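Local coordinates for Myo-inositol-1-phosphate synthase-related protein (Thermotoga maritima MSB8, PDB 3CIN) that is of unknown function but belongs among the myo-inositol-1-phosphate synthase-related proteins and holds nicotinamide-adenine-dinucleotide in a Rossmann-like fold, at residues 27-32 / 77-82; 49-54 / 343-348; 53-58 / 335-340; 228-233 / 274-279. All blocks are in the same frame, centred on the assembly; numbering follows the deposited sequence. Where two conformers were deposited one is given.

Interaction 1: 27-32 / 77-82; sequences TFVAGL and EVVKQY
Helix 23-36 and helix 75-82 come nearest at Ala30 and Val79, where the CA atoms are 6.8 Å apart, a short spacing that is compatible with an alanine methyl on one side of the interface. Val79 is the hub, dividing its two methyls between two consecutive residues of the facing helix. Its CG1 meets Ala30 CB at 3.8 Å, while its CG2 lies against the side of Val29, 4.0 Å from Val29 CG1 and nearly as close to the CB behind it. The Val79 side chain holds CG1 anti to the backbone N (chi1 174°), and with that rotation CG2 takes the place beside the nitrogen, so each branch has a partner of its own. Val29 and Val79 are set aslant to each other, with their nearest approach between one methyl of each.

The surroundings explain why this small patch is buried. Leu89 and Val86, in the loop following helix 75-82, also touch Val29 and Ala30, and Val29 reaches inward to Ile18 of strand 14-19. Directly after that strand in the chain, Gly20, Gly22 and Ala25 form a pattern consistent with the glycine-rich turn of a Rossmann fold, and the Val79 side chain stands about 10 Å from the bound NAD.

No hydrogen bond joins the two segments. Their cohesion is purely apolar, a matter of methyl groups fitted together and shielded from water, so it depends on shape and close approach more than on any directional bond.

Interaction 2: 49-54 / 343-348; sequences RELPIG and GKIALD
No aromatic ring takes part where the loop at 49-54 meets helix 328-348: the puckered ring of Pro52 brings its CD to Ile345 CD1 at 4.4 Å, a loose touch, and the one flat group involved, the Asp348 carboxylate, is engaged within its own helix. There Asp348 OD1 receives Lys344 NZ at 3.1 Å through its syn lone pair, in a salt bridge spanning one helical turn.

The aliphatic chains do the rest. Ile345 CD1 also meets Leu51 CD2 at 4.1 Å, the two side chains being inclined to one another, and thus a single terminal methyl serves both Leu51 and Pro52. Ile53 works differently. Its CD1 rests against the stem of Lys344, equally close to CB and CG at 3.8 Å, with the two chains running roughly at right angles. Lys344 sends CG anti to its own nitrogen (chi1 -176°) and then bends at chi2 and again at chi4, a course that offers its lower methylenes to Ile53 and carries the ammonium group back to Asp348.

Nearby, the Ile53 carbonyl accepts a hydrogen bond from Arg341, one turn earlier on the same helix. Trp386 of helix 376-386 also packs on Ile345.

The chemistry is therefore divided along a single lysine: its carbon stem joins the apolar contact with the loop, while its charge is matched inside the helix. Attraction across the interface is dispersive, and the salt bridge probably steadies the lysine chain in the bent form that Ile53 meets.

Interaction 3: 53-58 / 335-340; sequences IGFEDI and LLVDLV
Phe55 and Val337 stand at about a right angle to each other, with one methyl of the valine, CG1, set obliquely by the ring. It is 3.7 Å from Phe55 CE1 and equally near CD1, so it spans that ring bond instead of pointing at one carbon. The second pair, Ile58 and Val340, is also crossed nearly perpendicularly. Here the terminal CD1 of Ile58 approaches Val340 CG2 at 3.9 Å, and the same methyl lies 4.2 Å from the Val337 carbonyl O and 4.3 Å from Val337 CG1. Ile58 thus bridges one turn of the helix, touching both valines. For Val340 a chi1 of -60° puts CG2 between the backbone N and the carbonyl carbon, where it faces the isoleucine.

The segment that supplies Phe55 and Ile58 is shaped locally. Residues 55-57 form a short 3-10 turn, and Asp57 reaches back over it: Gly54 N donates to Asp57 OD2 at 2.8 Å with an N-H...O angle of 152°, meeting the oxygen on its anti side and slightly out of the carboxylate plane. Asp57 N returns a bond to Gly54 O at 3.0 Å. This reciprocal pair closes the turn that carries Phe55 and leads directly into Ile58, the first residue of the strand.

In the fold, the contact lies where the chain enters strand 58-65 of the parallel sheet, with helix 328-348 laid against it. Leu32 of helix 23-36 packs on Ile58 and Phe28 on Val337, while Val16 of strand 14-19 touches both Ile58 and Val340; Phe313 of the second subunit also reaches Val337.

Interaction 4: 228-233 / 274-279; sequences FTADVL and SSIVKD
Apolar packing joins the two segments, and its tightest point is Ala230 against Ile276. Ala230 CB lies only 3.5 Å from Ile276 CG1, closer than carbons usually approach, and 3.7 Å from the terminal CD1, so the small methyl is pressed along the isoleucine's longer branch. That branch is swung anti to the backbone N (chi1 -165°), which brings it over to the alanine. The CA atoms of the same two residues are 6.5 Å apart. One turn further along helix 225-238, Leu233 makes the second apolar contact: its CD1 meets Val277 CG2 at 3.8 Å and also nears Val277 CA, the side chains lying at a slant to each other.

Polar bonds stay within the second segment. Ser275, at the N-cap position of helix 276-281, uses its hydroxyl to donate to Asp279 OD2 at 3.1 Å, approaching from above the carboxylate plane. Asp279 OD2 has a further donor in the backbone N of Asn373, in the loop that also carries the magnesium-site residues Pro366, Pro368 and Glu371.

Ile289 touches Ile276 and Val277, and Val246 and Ile308 lie under Leu233, so both helices rest on strands of the mixed sheet. The chemistry implies a division of labour: close-fitting hydrocarbon holds helix to helix, while the carboxylate, gripped by two donors, ties the start of helix 276-281 to the neighbouring loop.

Overall arrangement
Four apolar contacts illustrate how one kind of packing serves different places in a fold. Interactions 1, 3 and 4 are buried, whereas interaction 2 is only partly so, and it alone places a charged side chain's stem in the interface. Interactions 2 and 3, with centres about 8 Å apart, both fasten the loop before strand 58-65 to helix 328-348 and share Ile53 and Gly54. Interaction 1 adjoins interaction 3 through Phe28 and Leu32, so that the two are in direct packing contact within the Rossmann-like part. Interaction 4 stands apart, about 28 Å from interaction 3 between centres, and joins two helices beside the mixed sheet.

Interaction 1: 27-32 / 77-82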
loop_
_atom_site.group_PDB
_atom_site.type_symbol
_atom_site.label_atom_id
_atom_site.label_comp_id
_atom_site.label_asym_id
_atom_site.label_seq_id
_atom_site.Cartn_x
_atom_site.Cartn_y
_atom_site.Cartn_z
ATOM N N THR A 27 -6.481 25.915 -13.085
ATOM C CA THR A 27 -6.420 25.756 -11.634
ATOM C C THR A 27 -5.594 26.907 -11.033
ATOM O O THR A 27 -5.972 27.446 -9.985
ATOM C CB THR A 27 -5.799 24.441 -11.290
ATOM O OG1 THR A 27 -6.616 23.414 -11.858
ATOM C CG2 THR A 27 -5.727 24.246 -9.775
ATOM N N PHE A 28 -4.505 27.277 -11.690
ATOM C CA PHE A 28 -3.688 28.464 -11.312
ATOM C C PHE A 28 -4.555 29.682 -11.245
ATOM O O PHE A 28 -4.544 30.420 -10.260
ATOM C CB PHE A 28 -2.570 28.647 -12.348
ATOM C CG PHE A 28 -1.771 29.900 -12.203
ATOM C CD1 PHE A 28 -1.009 30.161 -11.065
ATOM C CD2 PHE A 28 -1.729 30.812 -13.249
ATOM C CE1 PHE A 28 -0.213 31.289 -10.979
ATOM C CE2 PHE A 28 -0.952 31.971 -13.165
ATOM C CZ PHE A 28 -0.238 32.256 -12.007
ATOM N N VAL A 29 -5.371 29.880 -12.265
ATOM C CA VAL A 29 -6.201 31.095 -12.319
ATOM C C VAL A 29 -7.283 31.071 -11.256
ATOM O O VAL A 29 -7.533 32.069 -10.544
ATOM C CB VAL A 29 -6.766 31.368 -13.747
ATOM C CG1 VAL A 29 -7.807 32.508 -13.756
ATOM C CG2 VAL A 29 -5.588 31.668 -14.748
ATOM N N ALA A 30 -7.930 29.934 -11.130
ATOM C CA ALA A 30 -9.076 29.832 -10.210
ATOM C C ALA A 30 -8.585 29.925 -8.754
ATOM O O ALA A 30 -9.225 30.570 -7.893
ATOM C CB ALA A 30 -9.771 28.539 -10.453
ATOM N N GLY A 31 -7.477 29.252 -8.482
ATOM C CA GLY A 31 -6.866 29.283 -7.152
ATOM C C GLY A 31 -6.433 30.692 -6.787
ATOM O O GLY A 31 -6.666 31.170 -5.659
ATOM N N LEU A 32 -5.798 31.368 -7.736
ATOM C CA LEU A 32 -5.309 32.709 -7.496
ATOM C C LEU A 32 -6.462 33.660 -7.229
ATOM O O LEU A 32 -6.341 34.573 -6.418
ATOM C CB LEU A 32 -4.490 33.201 -8.688
ATOM C CG LEU A 32 -4.087 34.677 -8.650
ATOM C CD1 LEU A 32 -3.349 34.967 -7.368
ATOM C CD2 LEU A 32 -3.239 35.030 -9.861
ATOM N N GLU A 77 -14.850 31.799 -18.887
ATOM C CA GLU A 77 -15.726 30.774 -19.498
ATOM C C GLU A 77 -14.984 29.432 -19.582
ATOM O O GLU A 77 -15.575 28.368 -19.338
ATOM C CB GLU A 77 -16.172 31.200 -20.904
ATOM C CG GLU A 77 -16.972 32.503 -20.964
ATOM C CD GLU A 77 -17.518 32.896 -22.375
ATOM O OE1 GLU A 77 -16.818 33.561 -23.232
ATOM O OE2 GLU A 77 -18.726 32.601 -22.585
ATOM N N VAL A 78 -13.691 29.505 -19.868
ATOM C CA VAL A 78 -12.842 28.323 -19.961
ATOM C C VAL A 78 -12.503 27.813 -18.572
ATOM O O VAL A 78 -12.628 26.603 -18.295
ATOM C CB VAL A 78 -11.579 28.594 -20.794
ATOM C CG1 VAL A 78 -10.615 27.399 -20.750
ATOM C CG2 VAL A 78 -12.052 28.910 -22.252
ATOM N N VAL A 79 -12.089 28.713 -17.683
ATOM C CA VAL A 79 -11.794 28.307 -16.274
ATOM C C VAL A 79 -12.997 27.582 -15.616
ATOM O O VAL A 79 -12.802 26.522 -14.974
ATOM C CB VAL A 79 -11.242 29.516 -15.432
ATOM C CG1 VAL A 79 -11.083 29.132 -13.979
ATOM C CG2 VAL A 79 -9.881 29.971 -16.002
ATOM N N LYS A 80 -14.236 28.074 -15.816
ATOM C CA LYS A 80 -15.422 27.430 -15.241
ATOM C C LYS A 80 -15.639 26.016 -15.751
ATOM O O LYS A 80 -16.247 25.214 -15.059
ATOM C CB LYS A 80 -16.659 28.241 -15.513
ATOM C CG LYS A 80 -17.925 27.819 -14.795
ATOM C CD LYS A 80 -19.128 28.548 -15.381
ATOM C CE LYS A 80 -20.239 28.826 -14.354
ATOM N NZ LYS A 80 -20.181 28.077 -13.082
ATOM N N GLN A 81 -15.142 25.688 -16.936
ATOM C CA GLN A 81 -15.235 24.321 -17.406
ATOM C C GLN A 81 -14.434 23.406 -16.515
ATOM O O GLN A 81 -14.766 22.249 -16.418
ATOM C CB GLN A 81 -14.741 24.184 -18.851
ATOM C CG GLN A 81 -15.610 24.912 -19.875
ATOM C CD GLN A 81 -14.913 25.092 -21.231
ATOM O OE1 GLN A 81 -14.025 24.315 -21.602
ATOM N NE2 GLN A 81 -15.314 26.139 -21.970
ATOM N N TYR A 82 -13.353 23.902 -15.900
ATOM C CA TYR A 82 -12.532 23.068 -15.008
ATOM C C TYR A 82 -12.946 23.172 -13.531
ATOM O O TYR A 82 -12.911 22.170 -12.785
ATOM C CB TYR A 82 -11.035 23.430 -15.152
ATOM C CG TYR A 82 -10.514 23.125 -16.524
ATOM C CD1 TYR A 82 -10.000 21.888 -16.832
ATOM C CD2 TYR A 82 -10.512 24.094 -17.522
ATOM C CE1 TYR A 82 -9.546 21.587 -18.096
ATOM C CE2 TYR A 82 -10.033 23.809 -18.801
ATOM C CZ TYR A 82 -9.543 22.537 -19.075
ATOM O OH TYR A 82 -9.045 22.176 -20.326
#

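Interaction 2: 49-54 / 343-348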
loop_
_atom_site.group_PDB
_atom_site.type_symbol
_atom_site.label_atom_id
_atom_site.label_comp_id
_atom_site.label_asym_id
_atom_site.label_seq_id
_atom_site.Cartn_x
_atom_site.Cartn_y
_atom_site.Cartn_z
ATOM N N ARG A 49 2.861 33.855 1.862
ATOM C CA ARG A 49 2.876 35.313 1.913
ATOM C C ARG A 49 4.221 35.896 2.338
ATOM O O ARG A 49 4.288 37.063 2.763
ATOM C CB ARG A 49 1.774 35.812 2.817
ATOM C CG ARG A 49 0.391 35.468 2.342
ATOM C CD ARG A 49 -0.618 36.209 3.198
ATOM N NE ARG A 49 -1.826 35.406 3.281
ATOM C CZ ARG A 49 -2.874 35.535 2.480
ATOM N NH1 ARG A 49 -2.937 36.519 1.571
ATOM N NH2 ARG A 49 -3.910 34.710 2.652
ATOM N N GLU A 50 5.287 35.110 2.212
ATOM C CA GLU A 50 6.634 35.564 2.614
ATOM C C GLU A 50 7.301 36.480 1.591
ATOM O O GLU A 50 8.269 37.153 1.908
ATOM C CB GLU A 50 7.549 34.383 2.869
ATOM C CG GLU A 50 7.111 33.506 4.003
ATOM C CD GLU A 50 8.154 32.471 4.346
ATOM O OE1 GLU A 50 9.088 32.854 5.085
ATOM O OE2 GLU A 50 8.028 31.310 3.868
ATOM N N LEU A 51 6.802 36.488 0.360
ATOM C CA LEU A 51 7.426 37.319 -0.685
ATOM C C LEU A 51 6.820 38.711 -0.658
ATOM O O LEU A 51 5.711 38.899 -0.159
ATOM C CB LEU A 51 7.281 36.663 -2.055
ATOM C CG LEU A 51 8.018 35.337 -2.202
ATOM C CD1 LEU A 51 7.705 34.709 -3.573
ATOM C CD2 LEU A 51 9.541 35.570 -1.954
ATOM N N PRO A 52 7.548 39.700 -1.185
ATOM C CA PRO A 52 7.044 41.095 -1.232
ATOM C C PRO A 52 5.846 41.323 -2.145
ATOM O O PRO A 52 5.190 42.355 -2.034
ATOM C CB PRO A 52 8.228 41.890 -1.805
ATOM C CG PRO A 52 9.407 40.943 -1.823
ATOM C CD PRO A 52 8.905 39.557 -1.747
ATOM N N ILE A 53 5.614 40.415 -3.091
ATOM C CA ILE A 53 4.527 40.477 -4.023
ATOM C C ILE A 53 3.402 39.637 -3.424
ATOM O O ILE A 53 3.608 38.454 -3.075
ATOM C CB ILE A 53 4.939 39.914 -5.442
ATOM C CG1 ILE A 53 6.062 40.760 -6.089
ATOM C CG2 ILE A 53 3.719 39.847 -6.351
ATOM C CD1 ILE A 53 6.733 40.100 -7.288
ATOM N N GLY A 54 2.257 40.270 -3.203
ATOM C CA GLY A 54 1.105 39.563 -2.664
ATOM C C GLY A 54 0.219 39.001 -3.759
ATOM O O GLY A 54 0.398 39.320 -4.931
ATOM N N GLY A 343 9.920 34.901 -10.573
ATOM C CA GLY A 343 10.365 35.363 -11.898
ATOM C C GLY A 343 10.516 36.874 -11.933
ATOM O O GLY A 343 11.454 37.392 -12.520
ATOM N N LYS A 344 9.574 37.583 -11.332
ATOM C CA LYS A 344 9.674 39.060 -11.244
ATOM C C LYS A 344 10.885 39.507 -10.403
ATOM O O LYS A 344 11.558 40.474 -10.739
ATOM C CB LYS A 344 8.369 39.610 -10.700
ATOM C CG LYS A 344 8.265 41.108 -10.637
ATOM C CD LYS A 344 8.379 41.717 -12.026
ATOM C CE LYS A 344 7.938 43.165 -12.085
ATOM N NZ LYS A 344 8.469 43.985 -10.972
ATOM N N ILE A 345 11.192 38.811 -9.293
ATOM C CA ILE A 345 12.406 39.089 -8.550
ATOM C C ILE A 345 13.670 38.868 -9.393
ATOM O O ILE A 345 14.589 39.702 -9.412
ATOM C CB ILE A 345 12.491 38.234 -7.234
ATOM C CG1 ILE A 345 11.403 38.698 -6.231
ATOM C CG2 ILE A 345 13.849 38.355 -6.594
ATOM C CD1 ILE A 345 11.110 37.681 -5.101
ATOM N N ALA A 346 13.737 37.739 -10.102
ATOM C CA ALA A 346 14.901 37.468 -10.941
ATOM C C ALA A 346 15.057 38.494 -12.039
ATOM O O ALA A 346 16.164 38.943 -12.348
ATOM C CB ALA A 346 14.854 36.070 -11.513
ATOM N N LEU A 347 13.936 38.884 -12.608
ATOM C CA LEU A 347 13.919 39.971 -13.617
ATOM C C LEU A 347 14.388 41.283 -13.036
ATOM O O LEU A 347 15.247 41.969 -13.647
ATOM C CB LEU A 347 12.518 40.076 -14.230
ATOM C CG LEU A 347 12.242 41.299 -15.086
ATOM C CD1 LEU A 347 13.178 41.263 -16.284
ATOM C CD2 LEU A 347 10.784 41.226 -15.523
ATOM N N ASP A 348 13.831 41.675 -11.887
ATOM C CA ASP A 348 14.259 42.890 -11.175
ATOM C C ASP A 348 15.769 42.890 -10.903
ATOM O O ASP A 348 16.439 43.915 -11.009
ATOM C CB ASP A 348 13.514 43.064 -9.840
ATOM C CG ASP A 348 12.029 43.321 -10.006
ATOM O OD1 ASP A 348 11.549 43.669 -11.117
ATOM O OD2 ASP A 348 11.339 43.150 -8.980
#

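Interaction 3: 53-58 / 335-340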
loop_
_atom_site.group_PDB
_atom_site.type_symbol
_atom_site.label_atom_id
_atom_site.label_comp_id
_atom_site.label_asym_id
_atom_site.label_seq_id
_atom_site.Cartn_x
_atom_site.Cartn_y
_atom_site.Cartn_z
ATOM N N ILE A 53 5.614 40.415 -3.091
ATOM C CA ILE A 53 4.527 40.477 -4.023
ATOM C C ILE A 53 3.402 39.637 -3.424
ATOM O O ILE A 53 3.608 38.454 -3.075
ATOM C CB ILE A 53 4.939 39.914 -5.442
ATOM C CG1 ILE A 53 6.062 40.760 -6.089
ATOM C CG2 ILE A 53 3.719 39.847 -6.351
ATOM C CD1 ILE A 53 6.733 40.100 -7.288
ATOM N N GLY A 54 2.257 40.270 -3.203
ATOM C CA GLY A 54 1.105 39.563 -2.664
ATOM C C GLY A 54 0.219 39.001 -3.759
ATOM O O GLY A 54 0.398 39.320 -4.931
ATOM N N PHE A 55 -0.767 38.200 -3.377
ATOM C CA PHE A 55 -1.555 37.480 -4.374
ATOM C C PHE A 55 -2.414 38.446 -5.205
ATOM O O PHE A 55 -2.611 38.210 -6.396
ATOM C CB PHE A 55 -2.393 36.377 -3.743
ATOM C CG PHE A 55 -1.603 35.439 -2.880
ATOM C CD1 PHE A 55 -0.471 34.788 -3.348
ATOM C CD2 PHE A 55 -2.005 35.197 -1.576
ATOM C CE1 PHE A 55 0.219 33.925 -2.522
ATOM C CE2 PHE A 55 -1.318 34.341 -0.742
ATOM C CZ PHE A 55 -0.195 33.704 -1.208
ATOM N N GLU A 56 -2.872 39.526 -4.592
ATOM C CA GLU A 56 -3.637 40.572 -5.264
ATOM C C GLU A 56 -2.835 41.321 -6.331
ATOM O O GLU A 56 -3.423 41.961 -7.207
ATOM C CB GLU A 56 -4.166 41.595 -4.243
ATOM C CG GLU A 56 -3.063 42.420 -3.510
ATOM C CD GLU A 56 -2.453 41.778 -2.217
ATOM O OE1 GLU A 56 -2.419 40.513 -2.009
ATOM O OE2 GLU A 56 -1.963 42.594 -1.397
ATOM N N ASP A 57 -1.511 41.259 -6.222
ATOM C CA ASP A 57 -0.561 41.912 -7.122
ATOM C C ASP A 57 -0.183 41.087 -8.381
ATOM O O ASP A 57 0.635 41.539 -9.182
ATOM C CB ASP A 57 0.753 42.187 -6.349
ATOM C CG ASP A 57 0.575 43.069 -5.107
ATOM O OD1 ASP A 57 -0.167 44.070 -5.208
ATOM O OD2 ASP A 57 1.223 42.776 -4.046
ATOM N N ILE A 58 -0.724 39.868 -8.526
ATOM C CA ILE A 58 -0.507 39.025 -9.694
ATOM C C ILE A 58 -1.688 39.257 -10.647
ATOM O O ILE A 58 -2.847 39.025 -10.270
ATOM C CB ILE A 58 -0.430 37.580 -9.297
ATOM C CG1 ILE A 58 0.767 37.365 -8.384
ATOM C CG2 ILE A 58 -0.357 36.680 -10.527
ATOM C CD1 ILE A 58 0.748 35.949 -7.776
ATOM N N LEU A 335 2.560 25.736 -7.183
ATOM C CA LEU A 335 3.968 26.085 -7.458
ATOM C C LEU A 335 4.046 27.317 -8.329
ATOM O O LEU A 335 4.913 28.189 -8.127
ATOM C CB LEU A 335 4.691 24.946 -8.130
ATOM C CG LEU A 335 4.855 23.693 -7.288
ATOM C CD1 LEU A 335 5.813 22.753 -8.041
ATOM C CD2 LEU A 335 5.377 23.996 -5.848
ATOM N N LEU A 336 3.108 27.437 -9.254
ATOM C CA LEU A 336 3.161 28.556 -10.197
ATOM C C LEU A 336 2.937 29.909 -9.486
ATOM O O LEU A 336 3.439 30.954 -9.947
ATOM C CB LEU A 336 2.146 28.341 -11.337
ATOM C CG LEU A 336 2.598 27.385 -12.445
ATOM C CD1 LEU A 336 1.441 27.045 -13.422
ATOM C CD2 LEU A 336 3.787 27.921 -13.244
ATOM N N VAL A 337 2.163 29.906 -8.401
ATOM C CA VAL A 337 1.904 31.132 -7.648
ATOM C C VAL A 337 3.252 31.673 -7.148
ATOM O O VAL A 337 3.465 32.853 -7.114
ATOM C CB VAL A 337 0.910 30.930 -6.543
ATOM C CG1 VAL A 337 0.766 32.226 -5.707
ATOM C CG2 VAL A 337 -0.482 30.515 -7.155
ATOM N N ASP A 338 4.145 30.790 -6.714
ATOM C CA ASP A 338 5.506 31.223 -6.316
ATOM C C ASP A 338 6.377 31.600 -7.531
ATOM O O ASP A 338 7.063 32.626 -7.513
ATOM C CB ASP A 338 6.256 30.129 -5.552
ATOM C CG ASP A 338 5.929 30.057 -4.089
ATOM O OD1 ASP A 338 5.177 30.907 -3.522
ATOM O OD2 ASP A 338 6.489 29.142 -3.412
ATOM N N LEU A 339 6.375 30.742 -8.547
ATOM C CA LEU A 339 7.281 30.876 -9.700
ATOM C C LEU A 339 7.076 32.184 -10.446
ATOM O O LEU A 339 8.040 32.805 -10.866
ATOM C CB LEU A 339 7.131 29.717 -10.662
ATOM C CG LEU A 339 7.745 28.433 -10.172
ATOM C CD1 LEU A 339 7.167 27.221 -10.949
ATOM C CD2 LEU A 339 9.265 28.470 -10.253
ATOM N N VAL A 340 5.838 32.639 -10.609
ATOM C CA VAL A 340 5.640 33.931 -11.224
ATOM C C VAL A 340 6.211 35.085 -10.397
ATOM O O VAL A 340 6.728 36.058 -10.950
ATOM C CB VAL A 340 4.148 34.213 -11.591
ATOM C CG1 VAL A 340 3.613 33.167 -12.592
ATOM C CG2 VAL A 340 3.255 34.386 -10.358
#

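Interaction 4: 228-233 / 274-279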
loop_
_atom_site.group_PDB
_atom_site.type_symbol
_atom_site.label_atom_id
_atom_site.label_comp_id
_atom_site.label_asym_id
_atom_site.label_seq_id
_atom_site.Cartn_x
_atom_site.Cartn_y
_atom_site.Cartn_z
ATOM N N PHE A 228 8.368 12.245 -4.712
ATOM C CA PHE A 228 8.249 11.342 -3.576
ATOM C C PHE A 228 9.316 10.257 -3.660
ATOM O O PHE A 228 10.005 9.986 -2.656
ATOM C CB PHE A 228 6.858 10.698 -3.512
ATOM C CG PHE A 228 5.813 11.630 -2.990
ATOM C CD1 PHE A 228 5.816 11.986 -1.646
ATOM C CD2 PHE A 228 4.860 12.171 -3.840
ATOM C CE1 PHE A 228 4.851 12.871 -1.149
ATOM C CE2 PHE A 228 3.890 13.066 -3.363
ATOM C CZ PHE A 228 3.891 13.414 -2.013
ATOM N N THR A 229 9.512 9.667 -4.839
ATOM C CA THR A 229 10.610 8.669 -5.015
ATOM C C THR A 229 11.971 9.275 -4.645
ATOM O O THR A 229 12.756 8.678 -3.897
ATOM C CB THR A 229 10.635 8.204 -6.445
ATOM O OG1 THR A 229 9.355 7.636 -6.741
ATOM C CG2 THR A 229 11.781 7.252 -6.754
ATOM N N ALA A 230 12.187 10.512 -5.080
ATOM C CA ALA A 230 13.431 11.187 -4.851
ATOM C C ALA A 230 13.665 11.430 -3.351
ATOM O O ALA A 230 14.762 11.255 -2.858
ATOM C CB ALA A 230 13.518 12.500 -5.650
ATOM N N ASP A 231 12.621 11.814 -2.638
ATOM C CA ASP A 231 12.684 11.992 -1.197
ATOM C C ASP A 231 13.083 10.696 -0.481
ATOM O O ASP A 231 13.963 10.689 0.402
ATOM C CB ASP A 231 11.330 12.394 -0.686
ATOM C CG ASP A 231 10.775 13.648 -1.328
ATOM O OD1 ASP A 231 11.546 14.532 -1.791
ATOM O OD2 ASP A 231 9.519 13.770 -1.315
ATOM N N VAL A 232 12.447 9.582 -0.836
ATOM C CA VAL A 232 12.843 8.314 -0.249
ATOM C C VAL A 232 14.286 7.993 -0.589
ATOM O O VAL A 232 15.054 7.601 0.289
ATOM C CB VAL A 232 11.921 7.162 -0.664
ATOM C CG1 VAL A 232 12.315 5.792 -0.020
ATOM C CG2 VAL A 232 10.433 7.469 -0.287
ATOM N N LEU A 233 14.671 8.162 -1.847
ATOM C CA LEU A 233 16.059 7.863 -2.212
ATOM C C LEU A 233 17.064 8.700 -1.383
ATOM O O LEU A 233 18.136 8.200 -1.006
ATOM C CB LEU A 233 16.281 8.077 -3.701
ATOM C CG LEU A 233 15.479 7.061 -4.565
ATOM C CD1 LEU A 233 15.741 7.384 -6.053
ATOM C CD2 LEU A 233 15.774 5.577 -4.239
ATOM N N SER A 274 14.200 9.875 -16.753
ATOM C CA SER A 274 14.582 10.602 -15.511
ATOM C C SER A 274 16.015 10.265 -15.193
ATOM O O SER A 274 16.479 9.199 -15.565
ATOM C CB SER A 274 13.693 10.108 -14.349
ATOM O OG SER A 274 13.814 8.684 -14.222
ATOM N N SER A 275 16.737 11.218 -14.612
ATOM C CA SER A 275 18.057 10.931 -14.061
ATOM C C SER A 275 17.993 11.030 -12.545
ATOM O O SER A 275 19.029 11.002 -11.895
ATOM C CB SER A 275 19.073 11.932 -14.602
ATOM O OG SER A 275 18.584 13.226 -14.317
ATOM N N ILE A 276 16.792 11.144 -11.976
ATOM C CA ILE A 276 16.657 11.320 -10.544
ATOM C C ILE A 276 17.413 10.300 -9.707
ATOM O O ILE A 276 18.057 10.641 -8.739
ATOM C CB ILE A 276 15.154 11.352 -10.086
ATOM C CG1 ILE A 276 15.123 11.900 -8.682
ATOM C CG2 ILE A 276 14.455 9.986 -10.184
ATOM C CD1 ILE A 276 15.581 13.340 -8.648
ATOM N N VAL A 277 17.362 9.036 -10.083
ATOM C CA VAL A 277 17.993 7.990 -9.276
ATOM C C VAL A 277 19.502 8.134 -9.189
ATOM O O VAL A 277 20.079 8.102 -8.103
ATOM C CB VAL A 277 17.604 6.624 -9.798
ATOM C CG1 VAL A 277 18.345 5.497 -9.092
ATOM C CG2 VAL A 277 16.062 6.466 -9.777
ATOM N N LYS A 278 20.172 8.311 -10.323
ATOM C CA LYS A 278 21.598 8.473 -10.274
ATOM C C LYS A 278 21.958 9.841 -9.659
ATOM O O LYS A 278 22.989 9.949 -8.984
ATOM C CB LYS A 278 22.245 8.385 -11.654
ATOM C CG LYS A 278 23.743 8.354 -11.553
ATOM C CD LYS A 278 24.338 7.985 -12.877
ATOM C CE LYS A 278 25.818 7.703 -12.771
ATOM N NZ LYS A 278 26.369 7.610 -14.160
ATOM N N ASP A 279 21.128 10.855 -9.903
ATOM C CA ASP A 279 21.391 12.205 -9.396
ATOM C C ASP A 279 21.499 12.139 -7.865
ATOM O O ASP A 279 22.398 12.715 -7.261
ATOM C CB ASP A 279 20.265 13.174 -9.744
ATOM C CG ASP A 279 20.288 13.655 -11.206
ATOM O OD1 ASP A 279 21.210 13.241 -11.972
ATOM O OD2 ASP A 279 19.387 14.469 -11.562
#